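Side-chain contacts in putative methyltransferase (Emericella variicolor, PDB 7DMB), which binds S-adenosyl-L-homocysteine and probably acts as a trans-acting, S-adenosylmethionine-dependent methyltransferase in calbistrin biosynthesis: residues Ile202-Ala207 with Gly211-Val216; Phe176-Asn181 with Lys246-Ala251; Ala281-His286 with Tyr373-Met378. All coordinates share one frame; numbering follows the deposited sequence.

Contact 1: residues Ile202-Ala207 with Gly211-Val216; sequences ILEIGA and GTTARV. With SAH (S-adenosyl-L-homocysteine), chain C.
Glu204 reaches from the strand to the helix and takes the hydroxyl of Thr213, whose OG1 donates to Glu204 OE1 at 2.8 Å. The donor comes to the syn side of the oxygen but 34° out of the carboxylate plane. Glu204 gets there by extension: CG lies anti to the backbone N (chi1 175°) and the chain stays straight to the carboxylate. Ala207 packs its methyl against the same hydroxyl, CB lying 3.6 Å from Thr213 OG1.

The second carboxylate oxygen works through a water, which sits 2.6 Å from Glu204 OE2 and 3.0 Å from the backbone N of Thr212. This water accepts from Thr212 N and from the ligand's amino N, and has both Glu204 OE2 and Ala207 O as possible acceptors, so the acid, the loop, Thr212 and the ligand meet at one point. The amino N of S-adenosyl-L-homocysteine also donates to Gly206 O at 2.9 Å, while Gly211 N donates to the carboxylate atom OXT at 3.1 Å. The ligand's amino acid end is thus held between Gly206 and Gly211.

Further out, Tyr232 OH on the neighbouring strand bonds to Glu204 OE1, giving that oxygen a second partner, and Thr212 OG1 is taken up by Asn181. A negative carboxylate near the ligand's amino group would be expected to favour its protonated form. Gly206, at positive phi, lets the loop pass close to the ligand's ribose. Strand 200-205, a glycine-bearing turn and helix 211-220 open a beta-alpha-beta unit, consistent with the GxGxxG-type cofactor-binding loop of Rossmann-like methyltransferases.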
loop_
_atom_site.group_PDB
_atom_site.type_symbol
_atom_site.label_atom_id
_atom_site.label_comp_id
_atom_site.label_asym_id
_atom_site.label_seq_id
_atom_site.Cartn_x
_atom_site.Cartn_y
_atom_site.Cartn_z
ATOM N N ILE A 202 0.112 -19.625 -5.755
ATOM C CA ILE A 202 0.152 -18.193 -5.455
ATOM C C ILE A 202 1.288 -17.933 -4.476
ATOM O O ILE A 202 1.485 -18.700 -3.525
ATOM C CB ILE A 202 -1.162 -17.644 -4.848
ATOM C CG1 ILE A 202 -2.353 -17.855 -5.758
ATOM C CG2 ILE A 202 -1.049 -16.137 -4.563
ATOM C CD1 ILE A 202 -3.325 -18.863 -5.192
ATOM N N LEU A 203 2.025 -16.845 -4.706
ATOM C CA LEU A 203 3.005 -16.346 -3.756
ATOM C C LEU A 203 2.717 -14.872 -3.527
ATOM O O LEU A 203 2.541 -14.122 -4.494
ATOM C CB LEU A 203 4.435 -16.541 -4.266
ATOM C CG LEU A 203 5.572 -16.213 -3.288
ATOM C CD1 LEU A 203 6.671 -17.276 -3.357
ATOM C CD2 LEU A 203 6.136 -14.842 -3.573
ATOM N N GLU A 204 2.655 -14.443 -2.270
ATOM C CA GLU A 204 2.511 -13.013 -1.981
ATOM C C GLU A 204 3.814 -12.456 -1.401
ATOM O O GLU A 204 4.331 -12.977 -0.400
ATOM C CB GLU A 204 1.338 -12.738 -1.040
ATOM C CG GLU A 204 1.247 -11.273 -0.626
ATOM C CD GLU A 204 0.012 -11.000 0.172
ATOM O OE1 GLU A 204 -0.739 -11.972 0.426
ATOM O OE2 GLU A 204 -0.211 -9.825 0.549
ATOM N N ILE A 205 4.352 -11.417 -2.058
ATOM C CA ILE A 205 5.515 -10.670 -1.584
ATOM C C ILE A 205 5.076 -9.728 -0.470
ATOM O O ILE A 205 4.002 -9.121 -0.548
ATOM C CB ILE A 205 6.159 -9.854 -2.732
ATOM C CG1 ILE A 205 6.427 -10.717 -3.967
ATOM C CG2 ILE A 205 7.444 -9.144 -2.256
ATOM C CD1 ILE A 205 7.520 -11.692 -3.757
ATOM N N GLY A 206 5.924 -9.574 0.548
ATOM C CA GLY A 206 5.732 -8.601 1.616
ATOM C C GLY A 206 4.320 -8.518 2.162
ATOM O O GLY A 206 3.766 -7.430 2.303
ATOM N N ALA A 207 3.716 -9.675 2.419
ATOM C CA ALA A 207 2.318 -9.738 2.824
ATOM C C ALA A 207 2.073 -9.050 4.166
ATOM O O ALA A 207 0.945 -8.617 4.436
ATOM C CB ALA A 207 1.886 -11.194 2.893
ATOM N N GLY A 211 -3.215 -7.570 5.089
ATOM C CA GLY A 211 -4.394 -6.836 4.652
ATOM C C GLY A 211 -4.876 -7.265 3.281
ATOM O O GLY A 211 -6.075 -7.435 3.053
ATOM N N THR A 212 -3.944 -7.454 2.350
ATOM C CA THR A 212 -4.324 -7.932 1.029
ATOM C C THR A 212 -4.504 -9.451 1.005
ATOM O O THR A 212 -5.392 -9.957 0.308
ATOM C CB THR A 212 -3.286 -7.473 0.005
ATOM O OG1 THR A 212 -3.246 -6.042 -0.002
ATOM C CG2 THR A 212 -3.651 -7.975 -1.383
ATOM N N THR A 213 -3.695 -10.186 1.771
ATOM C CA THR A 213 -3.888 -11.629 1.890
ATOM C C THR A 213 -5.335 -11.978 2.222
ATOM O O THR A 213 -5.897 -12.939 1.677
ATOM C CB THR A 213 -2.967 -12.187 2.972
ATOM O OG1 THR A 213 -1.735 -11.457 2.973
ATOM C CG2 THR A 213 -2.685 -13.689 2.741
ATOM N N ALA A 214 -5.948 -11.205 3.127
ATOM C CA ALA A 214 -7.309 -11.480 3.581
ATOM C C ALA A 214 -8.324 -11.343 2.457
ATOM O O ALA A 214 -9.226 -12.182 2.332
ATOM C CB ALA A 214 -7.678 -10.542 4.728
ATOM N N ARG A 215 -8.223 -10.272 1.654
ATOM C CA ARG A 215 -9.126 -10.142 0.516
ATOM C C ARG A 215 -8.916 -11.272 -0.496
ATOM O O ARG A 215 -9.884 -11.797 -1.057
ATOM C CB ARG A 215 -8.954 -8.795 -0.181
ATOM C CG ARG A 215 -8.619 -7.539 0.641
ATOM C CD ARG A 215 -9.364 -7.376 1.944
ATOM N NE ARG A 215 -10.763 -7.754 1.853
ATOM C CZ ARG A 215 -11.488 -8.126 2.901
ATOM N NH1 ARG A 215 -10.915 -8.151 4.115
ATOM N NH2 ARG A 215 -12.763 -8.480 2.724
ATOM N N VAL A 216 -7.658 -11.650 -0.741
ATOM C CA VAL A 216 -7.337 -12.613 -1.791
ATOM C C VAL A 216 -7.897 -13.987 -1.436
ATOM O O VAL A 216 -8.426 -14.692 -2.301
ATOM C CB VAL A 216 -5.809 -12.639 -2.028
ATOM C CG1 VAL A 216 -5.366 -13.895 -2.820
ATOM C CG2 VAL A 216 -5.348 -11.351 -2.761
HETATM N N SAH C . 1.275 -5.933 2.443
HETATM C CA SAH C . 1.380 -5.092 3.667
HETATM C CB SAH C . 1.221 -3.600 3.350
HETATM C CG SAH C . 2.497 -2.965 2.840
HETATM S SD SAH C . 3.801 -2.797 4.097
HETATM C C SAH C . 0.309 -5.525 4.671
HETATM O O SAH C . 0.663 -5.587 5.867
HETATM O OXT SAH C . -0.825 -5.810 4.216
HETATM C "C5'" SAH C . 5.242 -3.404 3.182
HETATM C "C4'" SAH C . 5.612 -4.818 3.574
HETATM O "O4'" SAH C . 6.642 -5.299 2.677
HETATM C "C3'" SAH C . 6.176 -4.942 4.992
HETATM O "O3'" SAH C . 5.542 -6.025 5.658
HETATM C "C2'" SAH C . 7.674 -5.164 4.755
HETATM O "O2'" SAH C . 8.323 -5.935 5.742
HETATM C "C1'" SAH C . 7.678 -5.894 3.419
HETATM N N9 SAH C . 8.922 -5.715 2.678
HETATM C C8 SAH C . 9.703 -4.587 2.686
HETATM N N7 SAH C . 10.764 -4.679 1.927
HETATM C C5 SAH C . 10.691 -5.955 1.390
HETATM C C6 SAH C . 11.532 -6.655 0.504
HETATM N N6 SAH C . 12.652 -6.149 -0.002
HETATM N N1 SAH C . 11.168 -7.917 0.164
HETATM C C2 SAH C . 10.040 -8.419 0.682
HETATM N N3 SAH C . 9.173 -7.853 1.517
HETATM C C4 SAH C . 9.556 -6.605 1.843
HETATM O O HOH W 1 -0.995 -8.194 2.378
#

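Contact 2: residues Phe176-Asn181 with Lys246-Ala251; sequences FYDWAN and KRRFEA. With SAH (S-adenosyl-L-homocysteine), chain C.
Asp178 and Arg248 approach from opposite directions and meet in a salt bridge, with Arg248 NH2 donating to Asp178 OD1 at 2.8 Å. The N-H points almost straight at the oxygen (162°), meeting the syn lone pair of Asp178 OD1. Asp178 OD1 lies at the guanidinium edge, in its plane, yet the two flat groups stand nearly perpendicular, 86° apart. The grip is single: Arg248 NH2 is 3.6 Å from Asp178 OD2, and of the two oxygens only OD1 is hydrogen-bonded to it. Arg248 spans the gap as an extended chain, with CG anti to the backbone N (chi1 173°).

A water, also at the guanidinium edge, accepts from Arg248 NH1 and donates to Asp178 OD1, so it adds an indirect link beside the direct one. Arg248 NH1 further donates to Thr209 O, which ties the arginine to the ligand-binding loop, and has a long, weak ion pair with Glu174.

The bridge joins helix 172-181, which precedes the sheet, to the end of helix 242-248 in the Rossmann-like methyltransferase core, beside the ligand-binding residues Thr209 and Gly211. Helix 172-181 also meets the ligand directly, through Tyr177. The Tyr177 ring lies with one face over S-adenosyl-L-homocysteine, whose CB sits 3.4 Å above the plane and over the ring centre, while Phe176 CD2 packs on the opposite face toward the rim. Tyr177 OH comes 3.3 Å from the ligand's sulfur SD. Behind it, Asn181 ND2 donates to Tyr177 O at 2.9 Å from above the carbonyl plane, on the opposite face from the backbone bond of Asn181 N to the same oxygen.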
loop_
_atom_site.group_PDB
_atom_site.type_symbol
_atom_site.label_atom_id
_atom_site.label_comp_id
_atom_site.label_asym_id
_atom_site.label_seq_id
_atom_site.Cartn_x
_atom_site.Cartn_y
_atom_site.Cartn_z
ATOM N N PHE A 176 -4.851 -0.090 9.624
ATOM C CA PHE A 176 -4.558 0.897 8.589
ATOM C C PHE A 176 -4.494 0.239 7.211
ATOM O O PHE A 176 -5.146 0.692 6.263
ATOM C CB PHE A 176 -3.252 1.616 8.943
ATOM C CG PHE A 176 -2.808 2.636 7.928
ATOM C CD1 PHE A 176 -3.042 3.991 8.143
ATOM C CD2 PHE A 176 -2.124 2.249 6.780
ATOM C CE1 PHE A 176 -2.624 4.944 7.221
ATOM C CE2 PHE A 176 -1.705 3.191 5.853
ATOM C CZ PHE A 176 -1.953 4.545 6.078
ATOM N N TYR A 177 -3.729 -0.850 7.080
ATOM C CA TYR A 177 -3.712 -1.544 5.797
ATOM C C TYR A 177 -5.073 -2.169 5.475
ATOM O O TYR A 177 -5.449 -2.248 4.292
ATOM C CB TYR A 177 -2.581 -2.577 5.767
ATOM C CG TYR A 177 -1.200 -1.930 5.729
ATOM C CD1 TYR A 177 -0.881 -0.989 4.748
ATOM C CD2 TYR A 177 -0.225 -2.248 6.675
ATOM C CE1 TYR A 177 0.366 -0.390 4.703
ATOM C CE2 TYR A 177 1.029 -1.639 6.647
ATOM C CZ TYR A 177 1.316 -0.713 5.656
ATOM O OH TYR A 177 2.552 -0.101 5.613
ATOM N N ASP A 178 -5.845 -2.577 6.500
ATOM C CA ASP A 178 -7.235 -2.970 6.253
ATOM C C ASP A 178 -8.033 -1.828 5.621
ATOM O O ASP A 178 -8.842 -2.062 4.713
ATOM C CB ASP A 178 -7.922 -3.425 7.541
ATOM C CG ASP A 178 -7.602 -4.877 7.920
ATOM O OD1 ASP A 178 -7.146 -5.655 7.048
ATOM O OD2 ASP A 178 -7.815 -5.239 9.097
ATOM N N TRP A 179 -7.836 -0.584 6.100
ATOM C CA TRP A 179 -8.553 0.551 5.513
ATOM C C TRP A 179 -8.206 0.714 4.041
ATOM O O TRP A 179 -9.097 0.864 3.204
ATOM C CB TRP A 179 -8.243 1.869 6.232
ATOM C CG TRP A 179 -8.680 3.078 5.356
ATOM C CD1 TRP A 179 -9.945 3.583 5.240
ATOM C CD2 TRP A 179 -7.863 3.852 4.454
ATOM N NE1 TRP A 179 -9.965 4.635 4.353
ATOM C CE2 TRP A 179 -8.702 4.828 3.864
ATOM C CE3 TRP A 179 -6.499 3.841 4.113
ATOM C CZ2 TRP A 179 -8.226 5.772 2.938
ATOM C CZ3 TRP A 179 -6.029 4.794 3.189
ATOM C CH2 TRP A 179 -6.895 5.738 2.619
ATOM N N ALA A 180 -6.904 0.752 3.720
ATOM C CA ALA A 180 -6.470 0.919 2.332
ATOM C C ALA A 180 -7.030 -0.181 1.440
ATOM O O ALA A 180 -7.532 0.088 0.342
ATOM C CB ALA A 180 -4.942 0.943 2.254
ATOM N N ASN A 181 -6.922 -1.435 1.884
ATOM C CA ASN A 181 -7.486 -2.539 1.116
ATOM C C ASN A 181 -8.995 -2.407 0.973
ATOM O O ASN A 181 -9.575 -2.900 0.001
ATOM C CB ASN A 181 -7.140 -3.866 1.787
ATOM C CG ASN A 181 -5.787 -4.384 1.380
ATOM O OD1 ASN A 181 -5.618 -4.904 0.272
ATOM N ND2 ASN A 181 -4.807 -4.251 2.273
ATOM N N LYS A 246 -0.368 -16.474 10.863
ATOM C CA LYS A 246 -0.843 -17.845 11.026
ATOM C C LYS A 246 -2.124 -17.893 11.855
ATOM O O LYS A 246 -2.974 -18.760 11.620
ATOM C CB LYS A 246 0.245 -18.714 11.660
ATOM C CG LYS A 246 1.336 -19.191 10.693
ATOM C CD LYS A 246 2.529 -19.745 11.463
ATOM C CE LYS A 246 3.440 -20.549 10.562
ATOM N NZ LYS A 246 4.816 -20.637 11.103
ATOM N N ARG A 247 -2.277 -16.973 12.822
ATOM C CA ARG A 247 -3.548 -16.821 13.527
ATOM C C ARG A 247 -4.623 -16.276 12.594
ATOM O O ARG A 247 -5.709 -16.859 12.469
ATOM C CB ARG A 247 -3.397 -15.882 14.737
ATOM C CG ARG A 247 -2.661 -16.427 15.949
ATOM C CD ARG A 247 -2.290 -15.265 16.913
ATOM N NE ARG A 247 -0.839 -15.045 17.089
ATOM C CZ ARG A 247 -0.268 -13.842 17.186
ATOM N NH1 ARG A 247 -1.012 -12.738 17.113
ATOM N NH2 ARG A 247 1.050 -13.724 17.356
ATOM N N ARG A 248 -4.338 -15.134 11.945
ATOM C CA ARG A 248 -5.326 -14.484 11.083
ATOM C C ARG A 248 -5.851 -15.425 10.001
ATOM O O ARG A 248 -7.041 -15.386 9.663
ATOM C CB ARG A 248 -4.726 -13.230 10.448
ATOM C CG ARG A 248 -5.629 -12.579 9.413
ATOM C CD ARG A 248 -5.119 -11.213 9.033
ATOM N NE ARG A 248 -6.164 -10.365 8.472
ATOM C CZ ARG A 248 -5.979 -9.091 8.150
ATOM N NH1 ARG A 248 -4.789 -8.539 8.320
ATOM N NH2 ARG A 248 -6.978 -8.377 7.659
ATOM N N PHE A 249 -4.989 -16.291 9.456
ATOM C CA PHE A 249 -5.369 -17.184 8.363
ATOM C C PHE A 249 -5.359 -18.645 8.784
ATOM O O PHE A 249 -5.109 -19.537 7.967
ATOM C CB PHE A 249 -4.472 -16.948 7.158
ATOM C CG PHE A 249 -4.427 -15.503 6.756
ATOM C CD1 PHE A 249 -5.591 -14.853 6.375
ATOM C CD2 PHE A 249 -3.244 -14.776 6.834
ATOM C CE1 PHE A 249 -5.581 -13.519 6.028
ATOM C CE2 PHE A 249 -3.222 -13.433 6.489
ATOM C CZ PHE A 249 -4.392 -12.804 6.080
ATOM N N GLU A 250 -5.674 -18.897 10.056
ATOM C CA GLU A 250 -5.789 -20.263 10.545
ATOM C C GLU A 250 -6.900 -21.027 9.822
ATOM O O GLU A 250 -6.796 -22.242 9.639
ATOM C CB GLU A 250 -6.029 -20.222 12.053
ATOM C CG GLU A 250 -6.145 -21.560 12.723
ATOM C CD GLU A 250 -7.559 -22.071 12.687
ATOM O OE1 GLU A 250 -8.481 -21.223 12.696
ATOM O OE2 GLU A 250 -7.736 -23.310 12.614
ATOM N N ALA A 251 -7.953 -20.335 9.376
ATOM C CA ALA A 251 -9.071 -21.016 8.728
ATOM C C ALA A 251 -8.723 -21.608 7.363
ATOM O O ALA A 251 -9.456 -22.483 6.896
ATOM C CB ALA A 251 -10.256 -20.064 8.569
HETATM N N SAH C . 1.275 -5.933 2.443
HETATM C CA SAH C . 1.380 -5.092 3.667
HETATM C CB SAH C . 1.221 -3.600 3.350
HETATM C CG SAH C . 2.497 -2.965 2.840
HETATM S SD SAH C . 3.801 -2.797 4.097
HETATM C C SAH C . 0.309 -5.525 4.671
HETATM O O SAH C . 0.663 -5.587 5.867
HETATM O OXT SAH C . -0.825 -5.810 4.216
HETATM C "C5'" SAH C . 5.242 -3.404 3.182
HETATM C "C4'" SAH C . 5.612 -4.818 3.574
HETATM O "O4'" SAH C . 6.642 -5.299 2.677
HETATM C "C3'" SAH C . 6.176 -4.942 4.992
HETATM O "O3'" SAH C . 5.542 -6.025 5.658
HETATM C "C2'" SAH C . 7.674 -5.164 4.755
HETATM O "O2'" SAH C . 8.323 -5.935 5.742
HETATM C "C1'" SAH C . 7.678 -5.894 3.419
HETATM N N9 SAH C . 8.922 -5.715 2.678
HETATM C C8 SAH C . 9.703 -4.587 2.686
HETATM N N7 SAH C . 10.764 -4.679 1.927
HETATM C C5 SAH C . 10.691 -5.955 1.390
HETATM C C6 SAH C . 11.532 -6.655 0.504
HETATM N N6 SAH C . 12.652 -6.149 -0.002
HETATM N N1 SAH C . 11.168 -7.917 0.164
HETATM C C2 SAH C . 10.040 -8.419 0.682
HETATM N N3 SAH C . 9.173 -7.853 1.517
HETATM C C4 SAH C . 9.556 -6.605 1.843
HETATM O O HOH W 2 -3.873 -5.648 7.416
#

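Contact 3: residues Ala281-His286 with Tyr373-Met378; sequences ASNVLH and YYNANM. With SAH (S-adenosyl-L-homocysteine), chain C.
Two side-chain amides, Asn283 and Asn375, approach from opposite directions with their planes 30° apart and meet at their edges. Asn283 ND2 donates to Asn375 OD1 at 2.9 Å, and the N-H is close to straight at 164°. The acceptor lies near the Asn283 amide plane, whereas the donor stands slightly tilted from the carbonyl plane of Asn375. Within segment 281-286, the His286 ring carries Asn283 OD1 at its edge, in plane.

The backbone of Asn283 is in the positive-phi region, at the turn that follows strand 276-282. Its CG lies anti to the carbonyl carbon (chi1 -81°), which sends the amide across to strand 375-382. The other end of that amide is held by Leu313 N, which bonds to Asn283 OD1, so the group is fixed at both polar atoms over the intervening strand 306-313. Asn375 in turn is held through its backbone N by Asp367.

On the other flank of the same turn lies the cofactor site: Ser282 O accepts from the amino N of S-adenosyl-L-homocysteine at 3.2 Å, and Val284 CG2 packs 3.2 Å from its O4'. The ligand-binding end of strand 276-282 is thus linked to a strand two places away in the sheet by a hydrogen bond between two neutral amides, giving Asn283 ND2 a donor role and Asn375 OD1 an acceptor role in a buried place.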
loop_
_atom_site.group_PDB
_atom_site.type_symbol
_atom_site.label_atom_id
_atom_site.label_comp_id
_atom_site.label_asym_id
_atom_site.label_seq_id
_atom_site.Cartn_x
_atom_site.Cartn_y
_atom_site.Cartn_z
ATOM N N ALA A 281 1.456 -8.626 -4.709
ATOM C CA ALA A 281 2.249 -7.658 -3.950
ATOM C C ALA A 281 1.449 -6.379 -3.713
ATOM O O ALA A 281 1.021 -5.726 -4.674
ATOM C CB ALA A 281 3.560 -7.356 -4.679
ATOM N N SER A 282 1.258 -6.007 -2.439
ATOM C CA SER A 282 0.514 -4.793 -2.112
ATOM C C SER A 282 1.437 -3.879 -1.317
ATOM O O SER A 282 1.757 -4.148 -0.151
ATOM C CB SER A 282 -0.763 -5.105 -1.345
ATOM O OG SER A 282 -1.417 -3.932 -0.882
ATOM N N ASN A 283 1.886 -2.824 -1.988
ATOM C CA ASN A 283 2.594 -1.714 -1.372
ATOM C C ASN A 283 3.876 -2.187 -0.689
ATOM O O ASN A 283 4.269 -1.690 0.365
ATOM C CB ASN A 283 1.661 -0.952 -0.431
ATOM C CG ASN A 283 0.763 0.016 -1.198
ATOM O OD1 ASN A 283 1.260 0.880 -1.934
ATOM N ND2 ASN A 283 -0.555 -0.171 -1.092
ATOM N N VAL A 284 4.565 -3.124 -1.347
ATOM C CA VAL A 284 5.881 -3.581 -0.938
ATOM C C VAL A 284 6.935 -3.275 -1.997
ATOM O O VAL A 284 8.070 -2.902 -1.668
ATOM C CB VAL A 284 5.868 -5.096 -0.605
ATOM C CG1 VAL A 284 5.146 -5.897 -1.698
ATOM C CG2 VAL A 284 7.288 -5.609 -0.417
ATOM N N LEU A 285 6.581 -3.386 -3.280
ATOM C CA LEU A 285 7.598 -3.247 -4.316
ATOM C C LEU A 285 8.231 -1.856 -4.288
ATOM O O LEU A 285 9.441 -1.722 -4.483
ATOM C CB LEU A 285 7.011 -3.571 -5.697
ATOM C CG LEU A 285 6.444 -4.997 -5.952
ATOM C CD1 LEU A 285 6.219 -5.271 -7.442
ATOM C CD2 LEU A 285 7.310 -6.077 -5.354
ATOM N N HIS A 286 7.445 -0.812 -3.997
ATOM C CA HIS A 286 8.033 0.527 -3.959
ATOM C C HIS A 286 9.015 0.696 -2.805
ATOM O O HIS A 286 9.772 1.676 -2.794
ATOM C CB HIS A 286 6.942 1.608 -3.890
ATOM C CG HIS A 286 6.256 1.714 -2.561
ATOM N ND1 HIS A 286 4.903 1.494 -2.407
ATOM C CD2 HIS A 286 6.726 2.042 -1.334
ATOM C CE1 HIS A 286 4.572 1.675 -1.142
ATOM N NE2 HIS A 286 5.661 2.002 -0.468
ATOM N N TYR A 373 -7.532 9.132 -5.899
ATOM C CA TYR A 373 -7.464 7.717 -5.587
ATOM C C TYR A 373 -6.214 7.487 -4.746
ATOM O O TYR A 373 -5.350 8.365 -4.632
ATOM C CB TYR A 373 -7.452 6.873 -6.871
ATOM C CG TYR A 373 -6.139 6.884 -7.614
ATOM C CD1 TYR A 373 -5.148 5.930 -7.355
ATOM C CD2 TYR A 373 -5.872 7.857 -8.570
ATOM C CE1 TYR A 373 -3.934 5.952 -8.034
ATOM C CE2 TYR A 373 -4.661 7.884 -9.254
ATOM C CZ TYR A 373 -3.694 6.942 -8.988
ATOM O OH TYR A 373 -2.498 7.009 -9.682
ATOM N N TYR A 374 -6.124 6.306 -4.128
ATOM C CA TYR A 374 -4.926 5.951 -3.377
ATOM C C TYR A 374 -4.125 4.846 -4.057
ATOM O O TYR A 374 -2.981 5.088 -4.462
ATOM C CB TYR A 374 -5.298 5.585 -1.925
ATOM C CG TYR A 374 -5.238 6.811 -1.019
ATOM C CD1 TYR A 374 -4.064 7.145 -0.339
ATOM C CD2 TYR A 374 -6.339 7.664 -0.881
ATOM C CE1 TYR A 374 -3.997 8.273 0.482
ATOM C CE2 TYR A 374 -6.273 8.808 -0.072
ATOM C CZ TYR A 374 -5.101 9.103 0.608
ATOM O OH TYR A 374 -5.019 10.219 1.415
ATOM N N ASN A 375 -4.719 3.665 -4.257
ATOM C CA ASN A 375 -4.056 2.510 -4.853
ATOM C C ASN A 375 -4.408 2.352 -6.335
ATOM O O ASN A 375 -5.579 2.443 -6.723
ATOM C CB ASN A 375 -4.468 1.230 -4.126
ATOM C CG ASN A 375 -3.604 0.914 -2.937
ATOM O OD1 ASN A 375 -2.398 1.094 -2.967
ATOM N ND2 ASN A 375 -4.218 0.391 -1.885
ATOM N N ALA A 376 -3.397 2.056 -7.154
ATOM C CA ALA A 376 -3.616 1.455 -8.470
ATOM C C ALA A 376 -3.483 -0.072 -8.370
ATOM O O ALA A 376 -2.471 -0.581 -7.879
ATOM C CB ALA A 376 -2.631 2.010 -9.501
ATOM N N ASN A 377 -4.512 -0.791 -8.830
ATOM C CA ASN A 377 -4.520 -2.261 -8.862
ATOM C C ASN A 377 -4.085 -2.693 -10.256
ATOM O O ASN A 377 -4.868 -2.603 -11.208
ATOM C CB ASN A 377 -5.905 -2.829 -8.532
ATOM C CG ASN A 377 -6.379 -2.466 -7.120
ATOM O OD1 ASN A 377 -5.943 -3.061 -6.123
ATOM N ND2 ASN A 377 -7.265 -1.470 -7.032
ATOM N N MET A 378 -2.843 -3.167 -10.375
ATOM C CA MET A 378 -2.209 -3.424 -11.667
ATOM C C MET A 378 -1.994 -4.920 -11.879
ATOM O O MET A 378 -1.473 -5.613 -10.996
ATOM C CB MET A 378 -0.870 -2.696 -11.768
ATOM C CG MET A 378 -0.982 -1.186 -11.735
ATOM S SD MET A 378 0.603 -0.368 -11.493
ATOM C CE MET A 378 0.781 -0.476 -9.717
HETATM N N SAH C . 1.275 -5.933 2.443
HETATM C CA SAH C . 1.380 -5.092 3.667
HETATM C CB SAH C . 1.221 -3.600 3.350
HETATM C CG SAH C . 2.497 -2.965 2.840
HETATM S SD SAH C . 3.801 -2.797 4.097
HETATM C C SAH C . 0.309 -5.525 4.671
HETATM O O SAH C . 0.663 -5.587 5.867
HETATM O OXT SAH C . -0.825 -5.810 4.216
HETATM C "C5'" SAH C . 5.242 -3.404 3.182
HETATM C "C4'" SAH C . 5.612 -4.818 3.574
HETATM O "O4'" SAH C . 6.642 -5.299 2.677
HETATM C "C3'" SAH C . 6.176 -4.942 4.992
HETATM O "O3'" SAH C . 5.542 -6.025 5.658
HETATM C "C2'" SAH C . 7.674 -5.164 4.755
HETATM O "O2'" SAH C . 8.323 -5.935 5.742
HETATM C "C1'" SAH C . 7.678 -5.894 3.419
HETATM N N9 SAH C . 8.922 -5.715 2.678
HETATM C C8 SAH C . 9.703 -4.587 2.686
HETATM N N7 SAH C . 10.764 -4.679 1.927
HETATM C C5 SAH C . 10.691 -5.955 1.390
HETATM C C6 SAH C . 11.532 -6.655 0.504
HETATM N N6 SAH C . 12.652 -6.149 -0.002
HETATM N N1 SAH C . 11.168 -7.917 0.164
HETATM C C2 SAH C . 10.040 -8.419 0.682
HETATM N N3 SAH C . 9.173 -7.853 1.517
HETATM C C4 SAH C . 9.556 -6.605 1.843
#

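Of the segments in contact, that on helix 172-181 comes first along the chain. Contact 2 pairs it with residues 246-251, closing a loop of 64 residues. Contact 1 is nested inside that loop, closing a short turn between strand 200-205 and helix 211-220. Contact 3 follows in series, closing a longer loop from residues 281-286 to 373-378. Contacts 1 and 2 touch where Thr212 meets Asn181 and where Phe249 packs on Thr213 and Ala214. Contacts 1 and 3 meet where Thr212 reaches Ser282, and their strands 200-205 and 276-282 are neighbours in the sheet. Trp179 packs on Tyr374 between contacts 2 and 3. All three border S-adenosyl-L-homocysteine, tying the preceding helix, the Rossmann-like core and the C-terminal strands around it.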